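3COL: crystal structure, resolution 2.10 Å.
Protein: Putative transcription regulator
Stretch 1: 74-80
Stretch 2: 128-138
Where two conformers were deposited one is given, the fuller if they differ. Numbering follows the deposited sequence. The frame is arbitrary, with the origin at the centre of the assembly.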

# COMPACT_ATOMS: atom_id res chain seq x y z
N ASP A 74 -5.15 -3.79 24.43
CA ASP A 74 -5.10 -4.61 23.23
C ASP A 74 -3.92 -5.56 23.29
O ASP A 74 -4.08 -6.76 23.13
CB ASP A 74 -4.99 -3.75 21.96
CG ASP A 74 -6.22 -2.89 21.72
OD1 ASP A 74 -7.29 -3.21 22.28
OD2 ASP A 74 -6.11 -1.89 20.98
N LEU A 75 -2.74 -5.00 23.53
CA LEU A 75 -1.49 -5.74 23.49
C LEU A 75 -1.45 -6.86 24.51
O LEU A 75 -0.84 -7.91 24.28
CB LEU A 75 -0.31 -4.78 23.74
CG LEU A 75 0.57 -4.34 22.57
CD1 LEU A 75 -0.10 -4.46 21.25
CD2 LEU A 75 1.11 -2.93 22.79
N ASP A 76 -2.10 -6.65 25.64
CA ASP A 76 -2.07 -7.63 26.71
C ASP A 76 -2.88 -8.86 26.27
O ASP A 76 -2.43 -10.00 26.45
CB ASP A 76 -2.59 -7.01 28.01
CG ASP A 76 -1.54 -6.14 28.72
OD1 ASP A 76 -0.39 -6.03 28.22
OD2 ASP A 76 -1.87 -5.58 29.81
N ARG A 77 -4.04 -8.61 25.67
CA ARG A 77 -4.87 -9.66 25.11
C ARG A 77 -4.15 -10.43 23.99
O ARG A 77 -4.20 -11.66 23.94
CB ARG A 77 -6.21 -9.07 24.62
CG ARG A 77 -7.43 -9.95 24.90
CD ARG A 77 -8.00 -9.83 26.34
NE ARG A 77 -7.01 -9.98 27.40
CZ ARG A 77 -6.53 -11.13 27.88
NH1 ARG A 77 -6.94 -12.31 27.40
NH2 ARG A 77 -5.61 -11.10 28.84
N LEU A 78 -3.45 -9.70 23.11
CA LEU A 78 -2.74 -10.31 21.95
C LEU A 78 -1.51 -11.15 22.36
O LEU A 78 -1.12 -12.10 21.68
CB LEU A 78 -2.37 -9.26 20.87
CG LEU A 78 -3.57 -8.49 20.29
CD1 LEU A 78 -3.14 -7.37 19.36
CD2 LEU A 78 -4.52 -9.45 19.57
N SER A 79 -0.93 -10.80 23.49
CA SER A 79 0.22 -11.53 23.98
C SER A 79 -0.16 -12.65 24.95
O SER A 79 0.71 -13.32 25.49
CB SER A 79 1.23 -10.57 24.62
OG SER A 79 0.74 -10.09 25.85
N ASP A 80 -1.47 -12.88 25.15
CA ASP A 80 -1.93 -13.85 26.14
C ASP A 80 -1.91 -15.21 25.43
O ASP A 80 -2.80 -15.52 24.63
CB ASP A 80 -3.35 -13.49 26.65
CG ASP A 80 -3.88 -14.46 27.74
OD1 ASP A 80 -3.30 -15.53 28.00
OD2 ASP A 80 -4.92 -14.13 28.34
N ALA A 128 4.06 -5.72 16.90
CA ALA A 128 3.63 -6.05 18.26
C ALA A 128 4.24 -5.01 19.16
O ALA A 128 4.53 -5.26 20.34
N ASP A 129 4.46 -3.84 18.56
CA ASP A 129 5.19 -2.71 19.14
C ASP A 129 6.56 -3.09 19.69
O ASP A 129 7.29 -3.86 19.05
CB ASP A 129 4.33 -1.97 20.16
CG ASP A 129 4.51 -0.47 20.09
OD1 ASP A 129 5.47 -0.02 19.42
OD2 ASP A 129 3.68 0.26 20.69
N PRO A 130 6.92 -2.57 20.86
CA PRO A 130 8.25 -2.75 21.41
C PRO A 130 8.66 -4.23 21.54
O PRO A 130 9.79 -4.59 21.20
CB PRO A 130 8.40 -2.01 22.76
N ASN A 131 7.72 -5.07 22.01
CA ASN A 131 8.01 -6.48 22.38
C ASN A 131 7.68 -7.53 21.30
O ASN A 131 7.62 -8.72 21.61
CB ASN A 131 7.31 -6.84 23.72
N ASN A 132 7.47 -7.10 20.05
CA ASN A 132 7.17 -8.02 18.93
C ASN A 132 5.91 -8.91 19.14
O ASN A 132 5.82 -10.01 18.58
CB ASN A 132 8.41 -8.87 18.56
N ILE A 133 4.96 -8.43 19.94
CA ILE A 133 3.68 -9.12 20.23
C ILE A 133 2.89 -9.60 18.99
O ILE A 133 2.56 -10.78 18.90
CB ILE A 133 2.79 -8.27 21.17
CG1 ILE A 133 3.45 -8.20 22.56
CG2 ILE A 133 1.30 -8.81 21.23
CD1 ILE A 133 2.98 -7.04 23.42
N VAL A 134 2.64 -8.72 18.03
CA VAL A 134 1.93 -9.12 16.81
C VAL A 134 2.74 -10.12 15.99
O VAL A 134 2.21 -11.18 15.59
CB VAL A 134 1.49 -7.87 15.94
CG1 VAL A 134 0.88 -8.31 14.59
CG2 VAL A 134 0.52 -6.98 16.77
N ALA A 135 4.04 -9.85 15.82
CA ALA A 135 4.93 -10.75 15.07
C ALA A 135 4.97 -12.11 15.72
O ALA A 135 4.87 -13.14 15.04
CB ALA A 135 6.35 -10.14 14.91
N ASN A 136 5.08 -12.13 17.04
CA ASN A 136 5.04 -13.37 17.81
C ASN A 136 3.75 -14.13 17.65
O ASN A 136 3.74 -15.37 17.56
CB ASN A 136 5.33 -13.10 19.31
CG ASN A 136 6.80 -12.76 19.57
OD1 ASN A 136 7.57 -12.56 18.64
ND2 ASN A 136 7.18 -12.72 20.84
N LEU A 137 2.64 -13.40 17.61
CA LEU A 137 1.33 -14.01 17.42
C LEU A 137 1.28 -14.70 16.05
O LEU A 137 0.79 -15.81 15.93
CB LEU A 137 0.22 -12.96 17.51
CG LEU A 137 -1.24 -13.29 17.15
CD1 LEU A 137 -1.71 -14.55 17.92
CD2 LEU A 137 -2.15 -12.05 17.45
N LEU A 138 1.76 -14.00 15.02
CA LEU A 138 1.69 -14.52 13.66
C LEU A 138 2.61 -15.73 13.49
O LEU A 138 2.19 -16.76 12.96
CB LEU A 138 1.94 -13.41 12.61
CG LEU A 138 0.86 -12.32 12.64
CD1 LEU A 138 1.11 -11.29 11.58
CD2 LEU A 138 -0.51 -12.90 12.40
O HOH W 1 2.17 -12.17 21.24

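The contact joins the last turn of one helix to the first turns of another, 54 or more residues apart in the same chain. Helix 74-78 and helix 133-138 run in nearly the same direction, their axes 25° apart and 10.1 Å at closest approach. The backbones come nearest where one helix ends and the other begins: the CA atoms of Ser79 and Ile133 lie 5.6 Å apart. No direct hydrogen bond crosses the interface, so the direct contacts are chiefly a matter of apolar fit.

Ile133 covers the most surface, and it does so by using both ends of a branched side chain. With chi1 m and chi2 t, its CD1 reaches Leu75 CG at 3.7 Å, while its CG2 sits 3.7 Å from Leu78 CB. The same methyl lies 3.7 Å from Ser79 N, an amide already bonded to Leu75 O within its own stretch, so the methyl leaves no donor stranded.

Leu78 is the second organizer. It points toward the other helix in the common m,t rotamer and spreads its methyls along it: CD1 approaches Val134 CG2 at 4.5 Å, and CD2 meets Leu137 CD2 at 4.1 Å. Ile133 and Leu137, one helical turn apart, thus both pack against this leucine, the familiar i, i+4 rule. Leu75, one turn before Ser79, projects sideways with chi1 off its wells at -104°; beyond Ile133 it only grazes Asp129, CD2 to CB at 4.3 Å.

A water links the two backbones, donating to Ile133 O at 2.7 Å and, weakly, to Leu78 O at 3.3 Å. Arg77, whose CA-to-CB bond points away, takes no part in the contact; its NH1 forms a salt bridge with Asp80 OD2 at 2.9 Å within stretch 1.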